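Local coordinates for protein beta sliding clamp (Caulobacter crescentus, PDB 5WCE) that probably tethers DNA polymerases and other proteins to DNA as a ring-shaped head-to-tail homodimer, giving replication its processivity, at residues A[56-61]-A[210-215]; A[302-307]-A[316-321]. All blocks are in the same frame, centred on the assembly; numbering follows the deposited sequence. Where two conformers were deposited one is given.

Contact 1. Residues A[56-61]-A[210-215]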
ATOM      1  N   LEU A  56       0.044   5.314  26.800  1.00 24.45           N
ATOM      2  CA  LEU A  56       0.480   4.871  28.137  1.00 26.44           C
ATOM      3  C   LEU A  56       1.958   4.470  28.223  1.00 26.73           C
ATOM      4  O   LEU A  56       2.564   4.710  29.268  1.00 27.12           O
ATOM      5  CB  LEU A  56      -0.405   3.802  28.800  1.00 28.30           C
ATOM      6  CG  LEU A  56      -1.919   4.107  28.942  1.00 29.01           C
ATOM      7  CD1 LEU A  56      -2.665   2.892  29.425  1.00 30.53           C
ATOM      8  CD2 LEU A  56      -2.123   5.297  29.857  1.00 30.03           C
ATOM      9  N   ASP A  57       2.534   3.898  27.181  1.00 26.08           N
ATOM     10  CA  ASP A  57       3.983   3.627  27.157  1.00 27.23           C
ATOM     11  C   ASP A  57       4.790   4.861  26.834  1.00 24.96           C
ATOM     12  O   ASP A  57       5.879   5.081  27.387  1.00 24.31           O
ATOM     13  CB  ASP A  57       4.310   2.515  26.162  1.00 29.27           C
ATOM     14  CG  ASP A  57       3.736   1.174  26.597  1.00 31.98           C
ATOM     15  OD1 ASP A  57       3.756   0.844  27.808  1.00 34.53           O
ATOM     16  OD2 ASP A  57       3.218   0.465  25.737  1.00 33.61           O
ATOM     17  N   MET A  58       4.260   5.685  25.940  1.00 23.50           N
ATOM     18  CA  MET A  58       4.920   6.889  25.525  1.00 22.57           C
ATOM     19  C   MET A  58       3.942   8.038  25.315  1.00 22.94           C
ATOM     20  O   MET A  58       2.722   7.805  25.144  1.00 21.90           O
ATOM     21  CB  MET A  58       5.702   6.653  24.272  1.00 23.55           C
ATOM     22  CG  MET A  58       4.847   6.541  23.009  1.00 24.43           C
ATOM     23  SD  MET A  58       5.723   5.853  21.581  1.00 27.10           S
ATOM     24  CE  MET A  58       5.599   4.176  22.180  1.00 26.29           C
ATOM     25  N   GLU A  59       4.505   9.239  25.385  1.00 21.73           N
ATOM     26  CA  GLU A  59       3.729  10.470  25.251  1.00 22.11           C
ATOM     27  C   GLU A  59       4.422  11.340  24.241  1.00 20.88           C
ATOM     28  O   GLU A  59       5.649  11.555  24.350  1.00 21.13           O
ATOM     29  CB  GLU A  59       3.661  11.210  26.584  1.00 22.84           C
ATOM     30  CG  GLU A  59       2.927  12.555  26.538  1.00 23.77           C
ATOM     31  CD  GLU A  59       3.197  13.354  27.790  1.00 24.52           C
ATOM     32  OE1 GLU A  59       2.309  13.397  28.614  1.00 24.63           O
ATOM     33  OE2 GLU A  59       4.343  13.825  27.957  1.00 25.19           O
ATOM     34  N   ILE A  60       3.675  11.882  23.294  1.00 19.09           N
ATOM     35  CA  ILE A  60       4.223  12.893  22.410  1.00 18.86           C
ATOM     36  C   ILE A  60       3.559  14.207  22.775  1.00 19.09           C
ATOM     37  O   ILE A  60       2.312  14.224  22.942  1.00 18.07           O
ATOM     38  CB  ILE A  60       3.966  12.600  20.923  1.00 19.42           C
ATOM     39  CG1 ILE A  60       4.437  11.186  20.524  1.00 20.67           C
ATOM     40  CG2 ILE A  60       4.652  13.630  20.081  1.00 20.00           C
ATOM     41  CD1 ILE A  60       4.197  10.800  19.056  1.00 20.13           C
ATOM     42  N   ILE A  61       4.367  15.257  22.884  1.00 19.34           N
ATOM     43  CA  ILE A  61       3.871  16.633  23.142  0.60 20.75           C
ATOM     44  C   ILE A  61       4.358  17.525  22.016  1.00 20.83           C
ATOM     45  O   ILE A  61       5.433  17.265  21.397  1.00 21.43           O
ATOM     46  CB  ILE A  61       4.305  17.167  24.534  0.60 21.95           C
ATOM     47  CG1 ILE A  61       3.829  16.219  25.657  0.60 22.58           C
ATOM     48  CG2 ILE A  61       3.722  18.546  24.854  0.60 22.74           C
ATOM     49  CD1 ILE A  61       4.104  16.710  27.069  0.60 23.78           C
ATOM     50  N   ARG A 210      10.282  -0.764  20.741  1.00 21.96           N
ATOM     51  CA  ARG A 210      10.193  -0.724  19.295  1.00 23.42           C
ATOM     52  C   ARG A 210       9.357   0.426  18.798  1.00 22.29           C
ATOM     53  O   ARG A 210       9.793   1.175  17.923  1.00 22.92           O
ATOM     54  CB  ARG A 210       9.679  -2.076  18.747  1.00 26.20           C
ATOM     55  CG  ARG A 210       9.560  -2.141  17.235  1.00 29.34           C
ATOM     56  CD  ARG A 210       8.885  -3.428  16.763  1.00 33.19           C
ATOM     57  NE  ARG A 210       7.525  -3.573  17.313  1.00 36.09           N
ATOM     58  CZ  ARG A 210       7.127  -4.370  18.319  1.00 38.17           C
ATOM     59  NH1 ARG A 210       7.937  -5.226  18.959  1.00 37.64           N
ATOM     60  NH2 ARG A 210       5.826  -4.323  18.691  1.00 40.88           N
ATOM     61  N   LYS A 211       8.153   0.578  19.337  1.00 22.37           N
ATOM     62  CA  LYS A 211       7.277   1.646  18.873  1.00 22.19           C
ATOM     63  C   LYS A 211       7.870   3.022  19.169  1.00 21.01           C
ATOM     64  O   LYS A 211       7.722   3.965  18.393  1.00 20.81           O
ATOM     65  CB  LYS A 211       5.858   1.486  19.443  1.00 23.45           C
ATOM     66  CG  LYS A 211       4.924   2.623  18.998  1.00 24.10           C
ATOM     67  CD  LYS A 211       3.494   2.474  19.508  1.00 24.20           C
ATOM     68  CE  LYS A 211       2.665   3.712  19.201  1.00 24.28           C
ATOM     69  NZ  LYS A 211       1.309   3.568  19.828  1.00 24.38           N
ATOM     70  N   THR A 212       8.525   3.161  20.318  1.00 21.51           N
ATOM     71  CA  THR A 212       9.171   4.429  20.672  1.00 21.31           C
ATOM     72  C   THR A 212      10.255   4.847  19.694  1.00 20.16           C
ATOM     73  O   THR A 212      10.353   6.000  19.312  1.00 18.69           O
ATOM     74  CB  THR A 212       9.780   4.331  22.106  1.00 22.42           C
ATOM     75  OG1 THR A 212       8.713   3.991  23.051  1.00 22.22           O
ATOM     76  CG2 THR A 212      10.488   5.652  22.480  1.00 22.15           C
ATOM     77  N   ILE A 213      11.075   3.873  19.294  1.00 20.15           N
ATOM     78  CA  ILE A 213      12.091   4.097  18.249  1.00 20.10           C
ATOM     79  C   ILE A 213      11.419   4.560  16.953  1.00 19.94           C
ATOM     80  O   ILE A 213      11.893   5.481  16.330  1.00 20.87           O
ATOM     81  CB  ILE A 213      12.963   2.833  18.058  1.00 20.05           C
ATOM     82  CG1 ILE A 213      13.860   2.642  19.278  1.00 20.54           C
ATOM     83  CG2 ILE A 213      13.734   2.881  16.736  1.00 19.82           C
ATOM     84  CD1 ILE A 213      14.874   3.747  19.515  1.00 21.12           C
ATOM     85  N   ALA A 214      10.313   3.941  16.586  1.00 20.74           N
ATOM     86  CA  ALA A 214       9.640   4.239  15.349  1.00 21.69           C
ATOM     87  C   ALA A 214       9.125   5.680  15.363  1.00 22.18           C
ATOM     88  O   ALA A 214       9.345   6.441  14.419  1.00 22.18           O
ATOM     89  CB  ALA A 214       8.508   3.267  15.104  1.00 22.05           C
ATOM     90  N   GLU A 215       8.497   6.059  16.477  1.00 24.82           N
ATOM     91  CA  GLU A 215       7.928   7.381  16.617  1.00 25.34           C
ATOM     92  C   GLU A 215       9.022   8.421  16.728  1.00 23.55           C
ATOM     93  O   GLU A 215       8.917   9.485  16.103  1.00 22.41           O
ATOM     94  CB  GLU A 215       6.958   7.434  17.812  1.00 28.64           C
ATOM     95  CG  GLU A 215       5.707   6.586  17.611  1.00 33.09           C
ATOM     96  CD  GLU A 215       4.970   6.986  16.347  1.00 38.41           C
ATOM     97  OE1 GLU A 215       4.731   8.186  16.230  1.00 40.10           O
ATOM     98  OE2 GLU A 215       4.723   6.132  15.450  1.00 45.00           O
TER
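Lys211 meets Met58 with the hydrocarbon part of its chain: CB, CG and CD all lie close to the thioether methyl, the nearest being Lys211 CG at 3.6 Å from Met58 CE. The lysine chain is extended beyond CG, and its ammonium group ends at partners outside the two segments, with salt bridges to Asp55 and Glu29. The next residue, Thr212, runs antiparallel to the Met58 side chain. Its OG1 comes within 3.2 Å of Met58 CE, a close van der Waals approach, while the hydroxyl itself is hydrogen-bonded to Ser247. The methionine methyl thus touches both the aliphatic flank of Lys211 and the hydroxyl of Thr212; the bend at chi3 (78°) turns CE into that position. Glu215 completes the surface, placing CG 4.0 Å from Met58 SD. Its chain, bent at chi2, lies roughly perpendicular to that of Ile60, and Glu215 OE1 stands 3.9 Å from Ile60 CD1; the other carboxylate oxygen, OE2, forms a salt bridge with Arg218. Between the two segments the contact is buried van der Waals packing, without a hydrogen bond or salt bridge. It sets the first turn and a half of helix 210-220 of the central domain against the start of strand 58-65 of the N-terminal domain, beside strand 243-248, which pairs with 58-65 in the sheet shared by the two domains and touches both Met58 and Thr212 through Leu245.

Contact 2. Residues A[302-307]-A[316-321]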
ATOM      1  N   ARG A 302      34.371 -19.066  -4.757  1.00 21.40           N
ATOM      2  CA  ARG A 302      32.962 -19.208  -5.151  1.00 22.10           C
ATOM      3  C   ARG A 302      32.025 -19.543  -4.015  1.00 20.30           C
ATOM      4  O   ARG A 302      32.344 -20.312  -3.098  1.00 20.31           O
ATOM      5  CB  ARG A 302      32.897 -20.284  -6.275  1.00 23.99           C
ATOM      6  CG  ARG A 302      31.547 -20.770  -6.668  1.00 28.47           C
ATOM      7  CD  ARG A 302      31.596 -21.803  -7.794  1.00 32.53           C
ATOM      8  NE  ARG A 302      32.190 -21.265  -9.003  1.00 36.77           N
ATOM      9  CZ  ARG A 302      32.470 -21.988 -10.082  1.00 41.04           C
ATOM     10  NH1 ARG A 302      32.188 -23.285 -10.116  1.00 42.35           N
ATOM     11  NH2 ARG A 302      33.011 -21.393 -11.148  1.00 43.99           N
ATOM     12  N   ILE A 303      30.826 -18.980  -4.104  1.00 19.87           N
ATOM     13  CA  ILE A 303      29.695 -19.447  -3.316  1.00 18.62           C
ATOM     14  C   ILE A 303      28.663 -19.944  -4.287  1.00 18.52           C
ATOM     15  O   ILE A 303      28.271 -19.202  -5.209  1.00 19.11           O
ATOM     16  CB  ILE A 303      29.092 -18.348  -2.441  1.00 17.80           C
ATOM     17  CG1 ILE A 303      30.116 -17.849  -1.455  1.00 18.29           C
ATOM     18  CG2 ILE A 303      27.855 -18.891  -1.698  1.00 18.05           C
ATOM     19  CD1 ILE A 303      29.625 -16.764  -0.551  1.00 18.69           C
ATOM     20  N   THR A 304      28.216 -21.178  -4.095  1.00 17.78           N
ATOM     21  CA  THR A 304      27.068 -21.693  -4.855  1.00 18.95           C
ATOM     22  C   THR A 304      25.842 -21.575  -3.933  1.00 18.59           C
ATOM     23  O   THR A 304      25.842 -22.141  -2.840  1.00 17.79           O
ATOM     24  CB  THR A 304      27.350 -23.137  -5.300  1.00 19.32           C
ATOM     25  OG1 THR A 304      28.455 -23.084  -6.191  1.00 19.56           O
ATOM     26  CG2 THR A 304      26.180 -23.744  -6.067  1.00 20.71           C
ATOM     27  N   LEU A 305      24.853 -20.821  -4.355  1.00 19.45           N
ATOM     28  CA  LEU A 305      23.634 -20.625  -3.607  1.00 20.92           C
ATOM     29  C   LEU A 305      22.576 -21.602  -4.051  1.00 23.15           C
ATOM     30  O   LEU A 305      22.316 -21.713  -5.258  1.00 23.10           O
ATOM     31  CB  LEU A 305      23.103 -19.185  -3.806  1.00 22.01           C
ATOM     32  CG  LEU A 305      24.016 -18.057  -3.342  1.00 22.78           C
ATOM     33  CD1 LEU A 305      23.493 -16.735  -3.954  1.00 23.76           C
ATOM     34  CD2 LEU A 305      24.075 -18.045  -1.813  1.00 22.71           C
ATOM     35  N   THR A 306      21.919 -22.274  -3.096  1.00 23.61           N
ATOM     36  CA  THR A 306      20.752 -23.127  -3.407  1.00 25.07           C
ATOM     37  C   THR A 306      19.541 -22.796  -2.519  1.00 26.12           C
ATOM     38  O   THR A 306      19.687 -22.666  -1.309  1.00 24.50           O
ATOM     39  CB  THR A 306      21.109 -24.604  -3.282  1.00 25.90           C
ATOM     40  OG1 THR A 306      22.200 -24.891  -4.127  1.00 25.77           O
ATOM     41  CG2 THR A 306      19.949 -25.482  -3.659  1.00 28.09           C
ATOM     42  N   VAL A 307      18.355 -22.652  -3.126  1.00 26.97           N
ATOM     43  CA  VAL A 307      17.068 -22.550  -2.421  1.00 28.08           C
ATOM     44  C   VAL A 307      16.152 -23.628  -2.990  1.00 30.57           C
ATOM     45  O   VAL A 307      16.243 -23.964  -4.186  1.00 30.48           O
ATOM     46  CB  VAL A 307      16.407 -21.165  -2.572  1.00 28.26           C
ATOM     47  CG1 VAL A 307      15.001 -21.049  -1.907  1.00 29.10           C
ATOM     48  CG2 VAL A 307      17.251 -20.095  -1.957  1.00 27.50           C
ATOM     49  N   VAL A 316      19.443 -22.574  -8.191  1.00 27.82           N
ATOM     50  CA  VAL A 316      20.876 -22.475  -7.934  1.00 27.27           C
ATOM     51  C   VAL A 316      21.521 -21.307  -8.662  1.00 27.03           C
ATOM     52  O   VAL A 316      21.251 -21.107  -9.868  1.00 26.17           O
ATOM     53  CB  VAL A 316      21.558 -23.752  -8.387  1.00 28.47           C
ATOM     54  CG1 VAL A 316      23.035 -23.790  -8.056  1.00 27.87           C
ATOM     55  CG2 VAL A 316      20.868 -24.916  -7.726  1.00 30.55           C
ATOM     56  N   GLU A 317      22.443 -20.617  -7.980  1.00 25.28           N
ATOM     57  CA  GLU A 317      23.297 -19.615  -8.631  1.00 25.63           C
ATOM     58  C   GLU A 317      24.697 -19.601  -8.070  1.00 26.04           C
ATOM     59  O   GLU A 317      24.864 -19.648  -6.835  1.00 24.04           O
ATOM     60  CB  GLU A 317      22.665 -18.206  -8.572  1.00 25.62           C
ATOM     61  CG  GLU A 317      23.494 -17.130  -9.236  1.00 25.95           C
ATOM     62  CD  GLU A 317      22.713 -15.899  -9.599  1.00 28.26           C
ATOM     63  OE1 GLU A 317      21.466 -15.892  -9.480  1.00 28.67           O
ATOM     64  OE2 GLU A 317      23.347 -14.911 -10.045  1.00 29.12           O
ATOM     65  N   GLU A 318      25.700 -19.550  -8.966  1.00 26.46           N
ATOM     66  CA  GLU A 318      27.112 -19.404  -8.536  1.00 25.93           C
ATOM     67  C   GLU A 318      27.506 -17.938  -8.558  1.00 23.94           C
ATOM     68  O   GLU A 318      27.153 -17.191  -9.476  1.00 23.31           O
ATOM     69  CB  GLU A 318      28.052 -20.179  -9.422  1.00 29.20           C
ATOM     70  CG  GLU A 318      27.669 -21.637  -9.558  1.00 32.86           C
ATOM     71  CD  GLU A 318      28.502 -22.399 -10.578  1.00 36.57           C
ATOM     72  OE1 GLU A 318      29.187 -21.765 -11.413  1.00 39.68           O
ATOM     73  OE2 GLU A 318      28.445 -23.648 -10.535  1.00 39.75           O
ATOM     74  N   VAL A 319      28.197 -17.525  -7.505  1.00 23.41           N
ATOM     75  CA  VAL A 319      28.723 -16.154  -7.370  1.00 23.20           C
ATOM     76  C   VAL A 319      30.217 -16.256  -7.061  1.00 22.48           C
ATOM     77  O   VAL A 319      30.622 -16.975  -6.143  1.00 20.33           O
ATOM     78  CB  VAL A 319      28.026 -15.379  -6.243  1.00 24.07           C
ATOM     79  CG1 VAL A 319      28.633 -13.971  -6.159  1.00 24.28           C
ATOM     80  CG2 VAL A 319      26.517 -15.299  -6.499  1.00 25.04           C
ATOM     81  N   GLU A 320      31.026 -15.578  -7.863  1.00 23.57           N
ATOM     82  CA  GLU A 320      32.477 -15.504  -7.612  1.00 25.55           C
ATOM     83  C   GLU A 320      32.736 -14.637  -6.352  1.00 23.08           C
ATOM     84  O   GLU A 320      32.102 -13.613  -6.153  1.00 23.02           O
ATOM     85  CB  GLU A 320      33.239 -14.969  -8.855  1.00 28.91           C
ATOM     86  CG  GLU A 320      32.864 -15.757 -10.133  1.00 33.99           C
ATOM     87  CD  GLU A 320      33.116 -17.263  -9.950  1.00 38.46           C
ATOM     88  OE1 GLU A 320      34.209 -17.596  -9.405  1.00 45.56           O
ATOM     89  OE2 GLU A 320      32.234 -18.126 -10.290  1.00 40.70           O
ATOM     90  N   VAL A 321      33.590 -15.112  -5.478  1.00 21.75           N
ATOM     91  CA  VAL A 321      33.918 -14.381  -4.244  1.00 22.32           C
ATOM     92  C   VAL A 321      35.420 -14.514  -4.016  1.00 22.30           C
ATOM     93  O   VAL A 321      36.074 -15.337  -4.641  1.00 20.38           O
ATOM     94  CB  VAL A 321      33.144 -14.844  -2.993  1.00 20.79           C
ATOM     95  CG1 VAL A 321      31.634 -14.777  -3.226  1.00 21.84           C
ATOM     96  CG2 VAL A 321      33.599 -16.249  -2.561  1.00 21.53           C
TER
HETATM   97  O   HOH W   1      28.588 -24.828  -8.195  1.00 32.45           O
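Arg302 is met by two carboxylates, Glu318 over a face of its guanidinium and Glu320 at the edge. Glu318 stacks: its carboxylate plane is only 21° from that of the guanidinium, and OE1 sits over the centre of the face, 3.5 Å from Arg302 CZ. No N-H points at this oxygen, so the long salt bridge rests on charge alone. Glu320 runs alongside Arg302, its carboxylate plane 86° from the guanidinium, and brings OE2 to 3.4 Å from Arg302 NE. The bonds from NE and NH2 to this oxygen are weak, and its position is less certain. A bend at chi3 (-61°) in Arg302 places NE at this edge. Glu318 OE1 also forms a salt bridge with Arg111 of the second subunit, which packs on Arg302; a bridge from Glu320 OE2 to the same arginine is less certain.

Thr304 and Glu318 project together from neighbouring strands, and a water joins them, 2.7 Å from Thr304 OG1 and donating to Glu318 OE2. Further along this face, Thr304 CG2 meets Val316 CG1 at 3.7 Å. The face of Ile303, Leu305 and Val319 is mainly apolar, Leu305 CD1 packing on Val319 CG2 at 4.2 Å and both residues touching Ala279 of helix 273-284; Glu317, also on it, leads its carboxylate away to Arg282. Just past the bridged pairs, Val321 CG1 lies 3.9 Å from Ile303 CG1. Ile303 and Val319 exchange two backbone hydrogen bonds, as do Leu305 and Glu317, with Leu305 N 2.7 Å from Glu317 O. This is an antiparallel beta hairpin, 302-308 with 314-320; at Val316 and Glu317 it pairs antiparallel with a strand of the second subunit, forming the intersubunit sheet that closes the beta-clamp ring.

How the contacts relate
The two contacts illustrate how chemistry follows place in a clamp subunit. Contact 1 is buried, its centre about 10 Å from the centre of the chain, and brings together a strand and a helix from different domains, far apart in sequence; contact 2, its centre about 33 Å from the centre of the chain, lies within one hairpin of the C-terminal domain, beside the second subunit. They share no secondary-structure element. The centres of contact 1 and contact 2 are about 43 Å apart. The first joins domains by side-chain packing, with polar ends paired outside its segments. The second depends on backbone pairing, with a mainly apolar face packed on helix 273-284 and an opposite face whose salt-bridge network the second subunit joins.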